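Local coordinates for epimerase domain-containing protein (Bacillus cereus HuA2-4, PDB 6ZLK) that probably interconverts UDP-glucuronic acid and UDP-galacturonic acid by NAD-dependent epimerisation at C4 of the sugar, at residues I3-A8 with V77-A82; V29-F34 with Q57-D62. All blocks are in the same frame, centred on the assembly; numbering follows the deposited sequence.

Contact 1: I3-A8 with V77-A82; sequences ILVTGA and VVYHLA. With NAD (nicotinamide-adenine-dinucleotide), chain E.
T6 and H80 meet at the C-terminal, cofactor-facing end of two parallel strands, where the contact is most tightly knit. The hydroxyl of T6 stands between its own backbone N and carbonyl carbon (chi1 73°), a placing that brings OG1 to the edge of the imidazole, near the ring plane, where it is hydrogen-bonded to H80 ND1 (2.7 Å), either atom being the possible donor. OG1 accepts a nearly straight hydrogen bond from A82 N (2.9 Å, 170°) and a weak, bent one from L81 N. One buried oxygen thus ties down the turn after strand 77-80, while T106 holds H80 NE2 and helps fix the ring. G7, with positive phi and no side chain, lets A82 approach to 3.9 Å between CA atoms. Both residues line the NAD pocket, and L81 O accepts from NAD O3D at 2.9 Å.

Toward the other end the packing is looser and apolar, though equally buried. Regular parallel ladder bonds, such as L4 N to V77 O, carry the strands here. I3 CG2 reaches the edge of the Y79 ring at CD2 (3.6 Å), whereas L4 CD2 and V78 CG2 stay 4.3 Å apart.

In this Rossmann-type sheet, strand 27-31 pairs with strand 2-6 and strand 120-126 with strand 77-80. Helix 11-21 covers the face bearing V5 and Y79, its L16 touching the tyrosine.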
ATOM      1  N   ILE A   3      -5.089 -12.390 -24.883  1.00 15.86           N
ATOM      2  CA  ILE A   3      -4.596 -12.307 -23.496  1.00 15.42           C
ATOM      3  C   ILE A   3      -3.362 -11.409 -23.483  1.00 18.11           C
ATOM      4  O   ILE A   3      -2.381 -11.659 -24.206  1.00 16.32           O
ATOM      5  CB  ILE A   3      -4.278 -13.714 -22.975  1.00 15.55           C
ATOM      6  CG1 ILE A   3      -5.475 -14.668 -23.090  1.00 15.92           C
ATOM      7  CG2 ILE A   3      -3.769 -13.615 -21.553  1.00 14.44           C
ATOM      8  CD1 ILE A   3      -5.116 -16.066 -22.871  1.00 16.41           C
ATOM      9  N   LEU A   4      -3.363 -10.425 -22.603  1.00 14.78           N
ATOM     10  CA  LEU A   4      -2.195  -9.570 -22.348  1.00 15.42           C
ATOM     11  C   LEU A   4      -1.472 -10.137 -21.148  1.00 14.93           C
ATOM     12  O   LEU A   4      -2.113 -10.347 -20.090  1.00 15.62           O
ATOM     13  CB  LEU A   4      -2.609  -8.145 -22.022  1.00 14.97           C
ATOM     14  CG  LEU A   4      -1.478  -7.216 -21.627  1.00 16.12           C
ATOM     15  CD1 LEU A   4      -0.535  -7.005 -22.804  1.00 17.40           C
ATOM     16  CD2 LEU A   4      -2.049  -5.894 -21.148  1.00 16.18           C
ATOM     17  N   VAL A   5      -0.185 -10.443 -21.280  1.00 14.23           N
ATOM     18  CA  VAL A   5       0.655 -10.870 -20.144  1.00 13.93           C
ATOM     19  C   VAL A   5       1.653  -9.791 -19.857  1.00 14.00           C
ATOM     20  O   VAL A   5       2.560  -9.591 -20.719  1.00 14.85           O
ATOM     21  CB  VAL A   5       1.377 -12.201 -20.383  1.00 14.46           C
ATOM     22  CG1 VAL A   5       2.235 -12.553 -19.190  1.00 15.59           C
ATOM     23  CG2 VAL A   5       0.377 -13.314 -20.680  1.00 14.08           C
ATOM     24  N   THR A   6       1.515  -9.084 -18.767  1.00 12.66           N
ATOM     25  CA  THR A   6       2.545  -8.076 -18.409  1.00 13.65           C
ATOM     26  C   THR A   6       3.681  -8.824 -17.738  1.00 13.68           C
ATOM     27  O   THR A   6       3.431  -9.823 -17.013  1.00 14.82           O
ATOM     28  CB  THR A   6       2.019  -6.941 -17.542  1.00 13.28           C
ATOM     29  OG1 THR A   6       1.792  -7.446 -16.218  1.00 13.93           O
ATOM     30  CG2 THR A   6       0.745  -6.347 -18.103  1.00 15.51           C
ATOM     31  N   GLY A   7       4.910  -8.342 -17.906  1.00 15.41           N
ATOM     32  CA  GLY A   7       6.082  -9.019 -17.354  1.00 14.97           C
ATOM     33  C   GLY A   7       6.356 -10.345 -18.040  1.00 14.93           C
ATOM     34  O   GLY A   7       6.906 -11.239 -17.395  1.00 14.49           O
ATOM     35  N   ALA A   8       6.038 -10.439 -19.325  1.00 15.98           N
ATOM     36  CA  ALA A   8       6.038 -11.683 -20.131  1.00 14.53           C
ATOM     37  C   ALA A   8       7.457 -12.254 -20.296  1.00 14.86           C
ATOM     38  O   ALA A   8       7.563 -13.466 -20.604  1.00 15.54           O
ATOM     39  CB  ALA A   8       5.394 -11.416 -21.456  1.00 16.01           C
ATOM     40  N   VAL A  77      -8.481 -10.773 -21.551  1.00 15.74           N
ATOM     41  CA  VAL A  77      -7.952 -11.201 -20.246  1.00 15.16           C
ATOM     42  C   VAL A  77      -6.601 -10.521 -20.071  1.00 16.03           C
ATOM     43  O   VAL A  77      -5.768 -10.525 -21.015  1.00 16.31           O
ATOM     44  CB  VAL A  77      -7.801 -12.728 -20.145  1.00 16.69           C
ATOM     45  CG1 VAL A  77      -7.120 -13.138 -18.866  1.00 16.70           C
ATOM     46  CG2 VAL A  77      -9.170 -13.388 -20.282  1.00 19.65           C
ATOM     47  N   VAL A  78      -6.384  -9.972 -18.908  1.00 13.95           N
ATOM     48  CA  VAL A  78      -5.049  -9.468 -18.491  1.00 15.00           C
ATOM     49  C   VAL A  78      -4.493 -10.342 -17.403  1.00 15.42           C
ATOM     50  O   VAL A  78      -5.202 -10.658 -16.464  1.00 15.60           O
ATOM     51  CB  VAL A  78      -5.083  -8.017 -17.997  1.00 17.69           C
ATOM     52  CG1 VAL A  78      -3.681  -7.607 -17.517  1.00 17.29           C
ATOM     53  CG2 VAL A  78      -5.639  -7.095 -19.071  1.00 15.88           C
ATOM     54  N   TYR A  79      -3.301 -10.878 -17.623  1.00 15.12           N
ATOM     55  CA  TYR A  79      -2.458 -11.449 -16.567  1.00 13.65           C
ATOM     56  C   TYR A  79      -1.413 -10.416 -16.201  1.00 14.14           C
ATOM     57  O   TYR A  79      -0.522 -10.105 -17.014  1.00 14.90           O
ATOM     58  CB  TYR A  79      -1.777 -12.724 -17.011  1.00 14.03           C
ATOM     59  CG  TYR A  79      -2.619 -13.954 -16.954  1.00 12.32           C
ATOM     60  CD1 TYR A  79      -2.884 -14.601 -15.750  1.00 13.18           C
ATOM     61  CD2 TYR A  79      -3.049 -14.569 -18.111  1.00 14.37           C
ATOM     62  CE1 TYR A  79      -3.603 -15.781 -15.740  1.00 13.12           C
ATOM     63  CE2 TYR A  79      -3.748 -15.749 -18.120  1.00 15.46           C
ATOM     64  CZ  TYR A  79      -4.024 -16.378 -16.916  1.00 13.94           C
ATOM     65  OH  TYR A  79      -4.674 -17.580 -16.943  1.00 16.97           O
ATOM     66  N   HIS A  80      -1.525  -9.866 -15.004  1.00 13.79           N
ATOM     67  CA  HIS A  80      -0.643  -8.762 -14.595  1.00 12.87           C
ATOM     68  C   HIS A  80       0.465  -9.305 -13.694  1.00 14.67           C
ATOM     69  O   HIS A  80       0.298  -9.472 -12.478  1.00 15.68           O
ATOM     70  CB  HIS A  80      -1.462  -7.620 -14.000  1.00 13.15           C
ATOM     71  CG  HIS A  80      -0.565  -6.581 -13.489  1.00 14.12           C
ATOM     72  ND1 HIS A  80       0.573  -6.188 -14.178  1.00 14.12           N
ATOM     73  CD2 HIS A  80      -0.688  -5.766 -12.411  1.00 13.79           C
ATOM     74  CE1 HIS A  80       1.157  -5.224 -13.476  1.00 14.43           C
ATOM     75  NE2 HIS A  80       0.372  -4.912 -12.381  1.00 15.68           N
ATOM     76  N   LEU A  81       1.607  -9.645 -14.280  1.00 15.00           N
ATOM     77  CA  LEU A  81       2.761 -10.168 -13.544  1.00 14.94           C
ATOM     78  C   LEU A  81       3.886  -9.135 -13.430  1.00 16.02           C
ATOM     79  O   LEU A  81       4.829  -9.367 -12.640  1.00 17.23           O
ATOM     80  CB  LEU A  81       3.309 -11.432 -14.192  1.00 15.65           C
ATOM     81  CG  LEU A  81       2.507 -12.703 -13.902  1.00 18.83           C
ATOM     82  CD1 LEU A  81       1.202 -12.773 -14.643  1.00 19.46           C
ATOM     83  CD2 LEU A  81       3.326 -13.948 -14.221  1.00 22.95           C
ATOM     84  N   ALA A  82       3.855  -8.063 -14.211  1.00 14.11           N
ATOM     85  CA  ALA A  82       4.969  -7.080 -14.174  1.00 14.45           C
ATOM     86  C   ALA A  82       5.112  -6.528 -12.764  1.00 16.08           C
ATOM     87  O   ALA A  82       4.070  -6.188 -12.148  1.00 16.01           O
ATOM     88  CB  ALA A  82       4.761  -5.960 -15.127  1.00 14.84           C
TER
HETATM   89  PA  NAD E 401      10.618 -11.296 -12.958  1.00 12.82           P
HETATM   90  O1A NAD E 401      11.409 -10.152 -12.453  1.00 14.17           O
HETATM   91  O2A NAD E 401      11.318 -12.481 -13.555  1.00 13.16           O
HETATM   92  O5B NAD E 401       9.458 -10.870 -13.932  1.00 12.84           O
HETATM   93  C5B NAD E 401       8.760  -9.609 -13.856  1.00 13.95           C
HETATM   94  C4B NAD E 401       8.916  -8.873 -15.164  1.00 13.39           C
HETATM   95  O4B NAD E 401       8.206  -7.619 -15.059  1.00 13.10           O
HETATM   96  C3B NAD E 401      10.348  -8.539 -15.545  1.00 14.16           C
HETATM   97  O3B NAD E 401      10.825  -9.282 -16.661  1.00 14.08           O
HETATM   98  C2B NAD E 401      10.329  -7.015 -15.708  1.00 14.02           C
HETATM   99  O2B NAD E 401      11.119  -6.506 -16.768  1.00 14.52           O
HETATM  100  C1B NAD E 401       8.844  -6.734 -15.958  1.00 11.64           C
HETATM  101  N9A NAD E 401       8.415  -5.398 -15.584  1.00 12.83           N
HETATM  102  C8A NAD E 401       8.563  -4.777 -14.370  1.00 12.42           C
HETATM  103  N7A NAD E 401       8.075  -3.566 -14.341  1.00 13.06           N
HETATM  104  C5A NAD E 401       7.652  -3.354 -15.651  1.00 13.36           C
HETATM  105  C6A NAD E 401       7.079  -2.254 -16.306  1.00 14.12           C
HETATM  106  N6A NAD E 401       6.882  -1.046 -15.734  1.00 13.54           N
HETATM  107  N1A NAD E 401       6.724  -2.404 -17.605  1.00 14.71           N
HETATM  108  C2A NAD E 401       6.949  -3.594 -18.207  1.00 14.77           C
HETATM  109  N3A NAD E 401       7.539  -4.689 -17.707  1.00 13.53           N
HETATM  110  C4A NAD E 401       7.840  -4.508 -16.423  1.00 13.24           C
HETATM  111  O3  NAD E 401       9.809 -11.789 -11.662  1.00 12.65           O
HETATM  112  PN  NAD E 401       8.961 -13.170 -11.437  1.00 13.24           P
HETATM  113  O1N NAD E 401       9.700 -13.958 -10.459  1.00 13.34           O
HETATM  114  O2N NAD E 401       8.593 -13.692 -12.738  1.00 13.03           O
HETATM  115  O5D NAD E 401       7.664 -12.582 -10.758  1.00 15.03           O
HETATM  116  C5D NAD E 401       6.544 -12.386 -11.540  1.00 18.29           C
HETATM  117  C4D NAD E 401       5.438 -11.923 -10.635  1.00 16.83           C
HETATM  118  O4D NAD E 401       5.146 -12.933  -9.654  1.00 17.24           O
HETATM  119  C3D NAD E 401       5.732 -10.628  -9.862  1.00 17.93           C
HETATM  120  O3D NAD E 401       4.541  -9.823  -9.803  1.00 18.39           O
HETATM  121  C2D NAD E 401       6.045 -11.110  -8.447  1.00 18.63           C
HETATM  122  O2D NAD E 401       5.838 -10.079  -7.477  1.00 18.82           O
HETATM  123  C1D NAD E 401       5.136 -12.333  -8.400  1.00 19.55           C
HETATM  124  N1N NAD E 401       5.600 -13.380  -7.503  1.00 19.27           N
HETATM  125  C2N NAD E 401       6.716 -14.108  -7.793  1.00 22.14           C
HETATM  126  C3N NAD E 401       7.124 -15.071  -6.939  1.00 22.76           C
HETATM  127  C7N NAD E 401       8.379 -15.838  -7.176  1.00 23.26           C
HETATM  128  O7N NAD E 401       8.641 -16.695  -6.351  1.00 19.92           O
HETATM  129  N7N NAD E 401       9.095 -15.601  -8.284  1.00 20.53           N
HETATM  130  C4N NAD E 401       6.334 -15.390  -5.820  1.00 28.08           C
HETATM  131  C5N NAD E 401       5.289 -14.543  -5.463  1.00 24.02           C
HETATM  132  C6N NAD E 401       4.907 -13.580  -6.346  1.00 23.56           C

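Contact 2: V29-F34 with Q57-D62. With NAD (nicotinamide-adenine-dinucleotide), chain E.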
ATOM      1  N   VAL A  29      -0.314 -11.357 -26.091  1.00 14.13           N
ATOM      2  CA  VAL A  29       0.526 -10.141 -26.217  1.00 15.57           C
ATOM      3  C   VAL A  29       1.343 -10.046 -24.929  1.00 17.69           C
ATOM      4  O   VAL A  29       0.735 -10.070 -23.842  1.00 16.54           O
ATOM      5  CB  VAL A  29      -0.302  -8.862 -26.412  1.00 17.53           C
ATOM      6  CG1 VAL A  29       0.646  -7.692 -26.545  1.00 18.80           C
ATOM      7  CG2 VAL A  29      -1.239  -8.948 -27.579  1.00 20.64           C
ATOM      8  N   GLY A  30       2.656 -10.057 -25.030  1.00 14.94           N
ATOM      9  CA  GLY A  30       3.567  -9.906 -23.901  1.00 14.25           C
ATOM     10  C   GLY A  30       4.134  -8.520 -23.887  1.00 17.51           C
ATOM     11  O   GLY A  30       4.466  -7.988 -24.980  1.00 18.16           O
ATOM     12  N   ILE A  31       4.191  -7.882 -22.740  1.00 15.75           N
ATOM     13  CA  ILE A  31       4.820  -6.556 -22.638  1.00 14.30           C
ATOM     14  C   ILE A  31       5.862  -6.630 -21.544  1.00 14.36           C
ATOM     15  O   ILE A  31       5.547  -7.077 -20.419  1.00 14.30           O
ATOM     16  CB  ILE A  31       3.798  -5.411 -22.461  1.00 14.89           C
ATOM     17  CG1 ILE A  31       4.509  -4.051 -22.464  1.00 16.75           C
ATOM     18  CG2 ILE A  31       2.932  -5.596 -21.211  1.00 16.32           C
ATOM     19  CD1 ILE A  31       3.561  -2.880 -22.644  1.00 15.75           C
ATOM     20  N   ASP A  32       7.065  -6.154 -21.776  1.00 14.23           N
ATOM     21  CA  ASP A  32       8.187  -6.249 -20.836  1.00 15.74           C
ATOM     22  C   ASP A  32       9.272  -5.276 -21.297  1.00 16.05           C
ATOM     23  O   ASP A  32       9.615  -5.428 -22.431  1.00 17.27           O
ATOM     24  CB  ASP A  32       8.596  -7.727 -20.746  1.00 17.52           C
ATOM     25  CG  ASP A  32       9.393  -8.007 -19.478  1.00 16.96           C
ATOM     26  OD1 ASP A  32      10.344  -7.253 -19.221  1.00 16.60           O
ATOM     27  OD2 ASP A  32       9.010  -8.919 -18.675  1.00 16.55           O
ATOM     28  N   HIS A  33       9.864  -4.443 -20.440  1.00 17.56           N
ATOM     29  CA  HIS A  33      11.044  -3.665 -20.929  1.00 20.40           C
ATOM     30  C   HIS A  33      12.293  -4.040 -20.138  1.00 20.51           C
ATOM     31  O   HIS A  33      13.299  -3.258 -20.233  1.00 19.32           O
ATOM     32  CB  HIS A  33      10.813  -2.169 -21.007  1.00 24.47           C
ATOM     33  CG  HIS A  33      10.733  -1.556 -19.669  1.00 20.85           C
ATOM     34  ND1 HIS A  33       9.972  -2.160 -18.685  1.00 20.65           N
ATOM     35  CD2 HIS A  33      11.259  -0.425 -19.168  1.00 20.88           C
ATOM     36  CE1 HIS A  33      10.043  -1.393 -17.598  1.00 21.59           C
ATOM     37  NE2 HIS A  33      10.865  -0.337 -17.865  1.00 20.58           N
ATOM     38  N   PHE A  34      12.359  -5.278 -19.639  1.00 17.45           N
ATOM     39  CA  PHE A  34      13.597  -5.932 -19.194  1.00 15.80           C
ATOM     40  C   PHE A  34      14.224  -5.153 -18.035  1.00 16.60           C
ATOM     41  O   PHE A  34      15.354  -4.661 -18.134  1.00 18.46           O
ATOM     42  CB  PHE A  34      14.604  -6.042 -20.340  1.00 18.75           C
ATOM     43  CG  PHE A  34      14.173  -6.819 -21.551  1.00 19.58           C
ATOM     44  CD1 PHE A  34      13.267  -7.860 -21.502  1.00 24.13           C
ATOM     45  CD2 PHE A  34      14.757  -6.543 -22.771  1.00 23.70           C
ATOM     46  CE1 PHE A  34      12.887  -8.561 -22.649  1.00 23.08           C
ATOM     47  CE2 PHE A  34      14.407  -7.267 -23.912  1.00 24.63           C
ATOM     48  CZ  PHE A  34      13.436  -8.240 -23.853  1.00 25.65           C
ATOM     49  N   GLN A  57       2.713 -11.860 -29.801  1.00 16.11           N
ATOM     50  CA  GLN A  57       3.298 -10.536 -30.141  1.00 16.63           C
ATOM     51  C   GLN A  57       4.007 -10.029 -28.904  1.00 15.19           C
ATOM     52  O   GLN A  57       3.447 -10.213 -27.770  1.00 16.85           O
ATOM     53  CB  GLN A  57       2.195  -9.516 -30.414  1.00 17.30           C
ATOM     54  CG  GLN A  57       2.679  -8.090 -30.695  1.00 24.69           C
ATOM     55  CD  GLN A  57       1.594  -7.037 -30.845  1.00 30.54           C
ATOM     56  OE1 GLN A  57       0.392  -7.308 -30.772  1.00 36.92           O
ATOM     57  NE2 GLN A  57       2.022  -5.801 -31.074  1.00 33.01           N
ATOM     58  N   PHE A  58       5.174  -9.449 -29.053  1.00 16.54           N
ATOM     59  CA  PHE A  58       5.928  -8.855 -27.935  1.00 15.82           C
ATOM     60  C   PHE A  58       6.047  -7.350 -28.091  1.00 18.23           C
ATOM     61  O   PHE A  58       6.317  -6.843 -29.213  1.00 18.08           O
ATOM     62  CB  PHE A  58       7.264  -9.551 -27.807  1.00 17.56           C
ATOM     63  CG  PHE A  58       8.050  -9.063 -26.636  1.00 18.14           C
ATOM     64  CD1 PHE A  58       7.631  -9.359 -25.345  1.00 19.40           C
ATOM     65  CD2 PHE A  58       9.183  -8.292 -26.815  1.00 19.16           C
ATOM     66  CE1 PHE A  58       8.353  -8.914 -24.264  1.00 21.96           C
ATOM     67  CE2 PHE A  58       9.916  -7.874 -25.717  1.00 20.38           C
ATOM     68  CZ  PHE A  58       9.494  -8.170 -24.445  1.00 21.66           C
ATOM     69  N   ILE A  59       5.875  -6.623 -26.978  1.00 17.09           N
ATOM     70  CA  ILE A  59       6.092  -5.161 -26.910  1.00 16.92           C
ATOM     71  C   ILE A  59       7.172  -4.912 -25.878  1.00 16.49           C
ATOM     72  O   ILE A  59       6.986  -5.211 -24.678  1.00 15.54           O
ATOM     73  CB  ILE A  59       4.792  -4.427 -26.548  1.00 18.53           C
ATOM     74  CG1 ILE A  59       3.692  -4.708 -27.565  1.00 22.67           C
ATOM     75  CG2 ILE A  59       5.014  -2.936 -26.370  1.00 21.21           C
ATOM     76  CD1 ILE A  59       2.326  -4.386 -27.049  1.00 24.34           C
ATOM     77  N   ARG A  60       8.283  -4.346 -26.312  1.00 17.72           N
ATOM     78  CA  ARG A  60       9.429  -4.089 -25.444  1.00 17.31           C
ATOM     79  C   ARG A  60       9.263  -2.641 -24.997  1.00 19.02           C
ATOM     80  O   ARG A  60       9.899  -1.733 -25.580  1.00 18.97           O
ATOM     81  CB  ARG A  60      10.765  -4.356 -26.152  1.00 18.58           C
ATOM     82  CG  ARG A  60      11.958  -4.202 -25.235  1.00 20.53           C
ATOM     83  CD  ARG A  60      13.261  -4.238 -26.039  1.00 23.91           C
ATOM     84  NE  ARG A  60      14.318  -3.922 -25.106  1.00 27.37           N
ATOM     85  CZ  ARG A  60      15.615  -3.986 -25.414  1.00 30.05           C
ATOM     86  NH1 ARG A  60      15.978  -4.352 -26.627  1.00 33.07           N
ATOM     87  NH2 ARG A  60      16.525  -3.688 -24.506  1.00 31.29           N
ATOM     88  N   GLU A  61       8.412  -2.393 -24.005  1.00 17.77           N
ATOM     89  CA  GLU A  61       8.144  -1.009 -23.565  1.00 19.85           C
ATOM     90  C   GLU A  61       7.757  -1.076 -22.101  1.00 17.50           C
ATOM     91  O   GLU A  61       7.175  -2.107 -21.671  1.00 17.55           O
ATOM     92  CB  GLU A  61       6.958  -0.367 -24.313  1.00 22.18           C
ATOM     93  CG  GLU A  61       7.195   0.078 -25.769  1.00 31.69           C
ATOM     94  CD  GLU A  61       5.986   0.549 -26.607  1.00 39.64           C
ATOM     95  OE1 GLU A  61       4.951   1.065 -26.040  1.00 35.43           O
ATOM     96  OE2 GLU A  61       6.056   0.387 -27.873  1.00 45.60           O
ATOM     97  N   ASP A  62       8.054  -0.020 -21.382  1.00 18.29           N
ATOM     98  CA  ASP A  62       7.541   0.182 -20.000  1.00 15.53           C
ATOM     99  C   ASP A  62       6.043   0.366 -20.082  1.00 15.45           C
ATOM    100  O   ASP A  62       5.612   1.136 -20.893  1.00 17.88           O
ATOM    101  CB  ASP A  62       8.173   1.444 -19.417  1.00 16.22           C
ATOM    102  CG  ASP A  62       7.932   1.725 -17.959  1.00 19.30           C
ATOM    103  OD1 ASP A  62       6.947   1.211 -17.400  1.00 16.74           O
ATOM    104  OD2 ASP A  62       8.783   2.475 -17.388  1.00 20.09           O
TER
HETATM  105  PA  NAD E 401      10.618 -11.296 -12.958  1.00 12.82           P
HETATM  106  O1A NAD E 401      11.409 -10.152 -12.453  1.00 14.17           O
HETATM  107  O2A NAD E 401      11.318 -12.481 -13.555  1.00 13.16           O
HETATM  108  O5B NAD E 401       9.458 -10.870 -13.932  1.00 12.84           O
HETATM  109  C5B NAD E 401       8.760  -9.609 -13.856  1.00 13.95           C
HETATM  110  C4B NAD E 401       8.916  -8.873 -15.164  1.00 13.39           C
HETATM  111  O4B NAD E 401       8.206  -7.619 -15.059  1.00 13.10           O
HETATM  112  C3B NAD E 401      10.348  -8.539 -15.545  1.00 14.16           C
HETATM  113  O3B NAD E 401      10.825  -9.282 -16.661  1.00 14.08           O
HETATM  114  C2B NAD E 401      10.329  -7.015 -15.708  1.00 14.02           C
HETATM  115  O2B NAD E 401      11.119  -6.506 -16.768  1.00 14.52           O
HETATM  116  C1B NAD E 401       8.844  -6.734 -15.958  1.00 11.64           C
HETATM  117  N9A NAD E 401       8.415  -5.398 -15.584  1.00 12.83           N
HETATM  118  C8A NAD E 401       8.563  -4.777 -14.370  1.00 12.42           C
HETATM  119  N7A NAD E 401       8.075  -3.566 -14.341  1.00 13.06           N
HETATM  120  C5A NAD E 401       7.652  -3.354 -15.651  1.00 13.36           C
HETATM  121  C6A NAD E 401       7.079  -2.254 -16.306  1.00 14.12           C
HETATM  122  N6A NAD E 401       6.882  -1.046 -15.734  1.00 13.54           N
HETATM  123  N1A NAD E 401       6.724  -2.404 -17.605  1.00 14.71           N
HETATM  124  C2A NAD E 401       6.949  -3.594 -18.207  1.00 14.77           C
HETATM  125  N3A NAD E 401       7.539  -4.689 -17.707  1.00 13.53           N
HETATM  126  C4A NAD E 401       7.840  -4.508 -16.423  1.00 13.24           C
HETATM  127  O3  NAD E 401       9.809 -11.789 -11.662  1.00 12.65           O
HETATM  128  PN  NAD E 401       8.961 -13.170 -11.437  1.00 13.24           P
HETATM  129  O1N NAD E 401       9.700 -13.958 -10.459  1.00 13.34           O
HETATM  130  O2N NAD E 401       8.593 -13.692 -12.738  1.00 13.03           O
HETATM  131  O5D NAD E 401       7.664 -12.582 -10.758  1.00 15.03           O
HETATM  132  C5D NAD E 401       6.544 -12.386 -11.540  1.00 18.29           C
HETATM  133  C4D NAD E 401       5.438 -11.923 -10.635  1.00 16.83           C
HETATM  134  O4D NAD E 401       5.146 -12.933  -9.654  1.00 17.24           O
HETATM  135  C3D NAD E 401       5.732 -10.628  -9.862  1.00 17.93           C
HETATM  136  O3D NAD E 401       4.541  -9.823  -9.803  1.00 18.39           O
HETATM  137  C2D NAD E 401       6.045 -11.110  -8.447  1.00 18.63           C
HETATM  138  O2D NAD E 401       5.838 -10.079  -7.477  1.00 18.82           O
HETATM  139  C1D NAD E 401       5.136 -12.333  -8.400  1.00 19.55           C
HETATM  140  N1N NAD E 401       5.600 -13.380  -7.503  1.00 19.27           N
HETATM  141  C2N NAD E 401       6.716 -14.108  -7.793  1.00 22.14           C
HETATM  142  C3N NAD E 401       7.124 -15.071  -6.939  1.00 22.76           C
HETATM  143  C7N NAD E 401       8.379 -15.838  -7.176  1.00 23.26           C
HETATM  144  O7N NAD E 401       8.641 -16.695  -6.351  1.00 19.92           O
HETATM  145  N7N NAD E 401       9.095 -15.601  -8.284  1.00 20.53           N
HETATM  146  C4N NAD E 401       6.334 -15.390  -5.820  1.00 28.08           C
HETATM  147  C5N NAD E 401       5.289 -14.543  -5.463  1.00 24.02           C
HETATM  148  C6N NAD E 401       4.907 -13.580  -6.346  1.00 23.56           C
HETATM  149  O   HOH W   1      14.169  -2.488 -22.815  1.00 27.19           O
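The D62 side chain follows the H33 imidazole closely, its carboxylate stacked on the ring with 22° between the planes. D62 CB sits over the ring face, 3.6 Å from the H33 ring centroid, in a CH-pi contact. Having CG between backbone N and carbonyl carbon (chi1 71°) turns the imidazole along D62 and places H33 CE1 3.3 Å from C6A of the NAD adenine. D62 OD1 in turn accepts from NAD N6A (2.8 Å).

Farther out, the F34 ring lies across the R60 chain. F34 CD2 lies over one face of the guanidinium, 3.5 Å from R60 NE, with the two planes inclined at 45°, and a water joins R60 NE to H33 O. The nearly parallel rings of F34 and F58 are offset, with little overlap; they touch at F34 CE1 and F58 CZ (3.9 Å), and F58 CE1 also packs against D32 CB at 3.7 Å. Behind these loops, strands 29-31 and 57-59 pair in parallel, and I59 CD1 meets V29 CG1.

D32 OD1 takes the backbone N of F34 in an Asx turn and also receives NAD O2B at 2.7 Å; OD2 receives NAD O3B. An acidic side chain gripping both hydroxyls of the adenosine ribose is the classical signature of NAD recognition, and its charge would probably disfavour the 2'-phosphate of NADP.

Both contacts belong to the parallel part of one mixed sheet, in which strands 2-6 and 27-31 are neighbours: V5 N lies 2.7 Å from V29 O, a probable hydrogen bond. Contact 2 is nested in the chain loop closed by contact 1. Contact 1 is wholly buried, and its side-chain polar chemistry across the strands is concentrated on the T6 hydroxyl. Contact 2, about 10 Å away between centres, is only partly buried; aromatic rings, acids and an arginine take over toward its surface. Both reach NAD, with a division of labour: 77-82 bonds the nicotinamide ribose, whereas 29-34 and 57-62 bind the adenosine ribose and adenine.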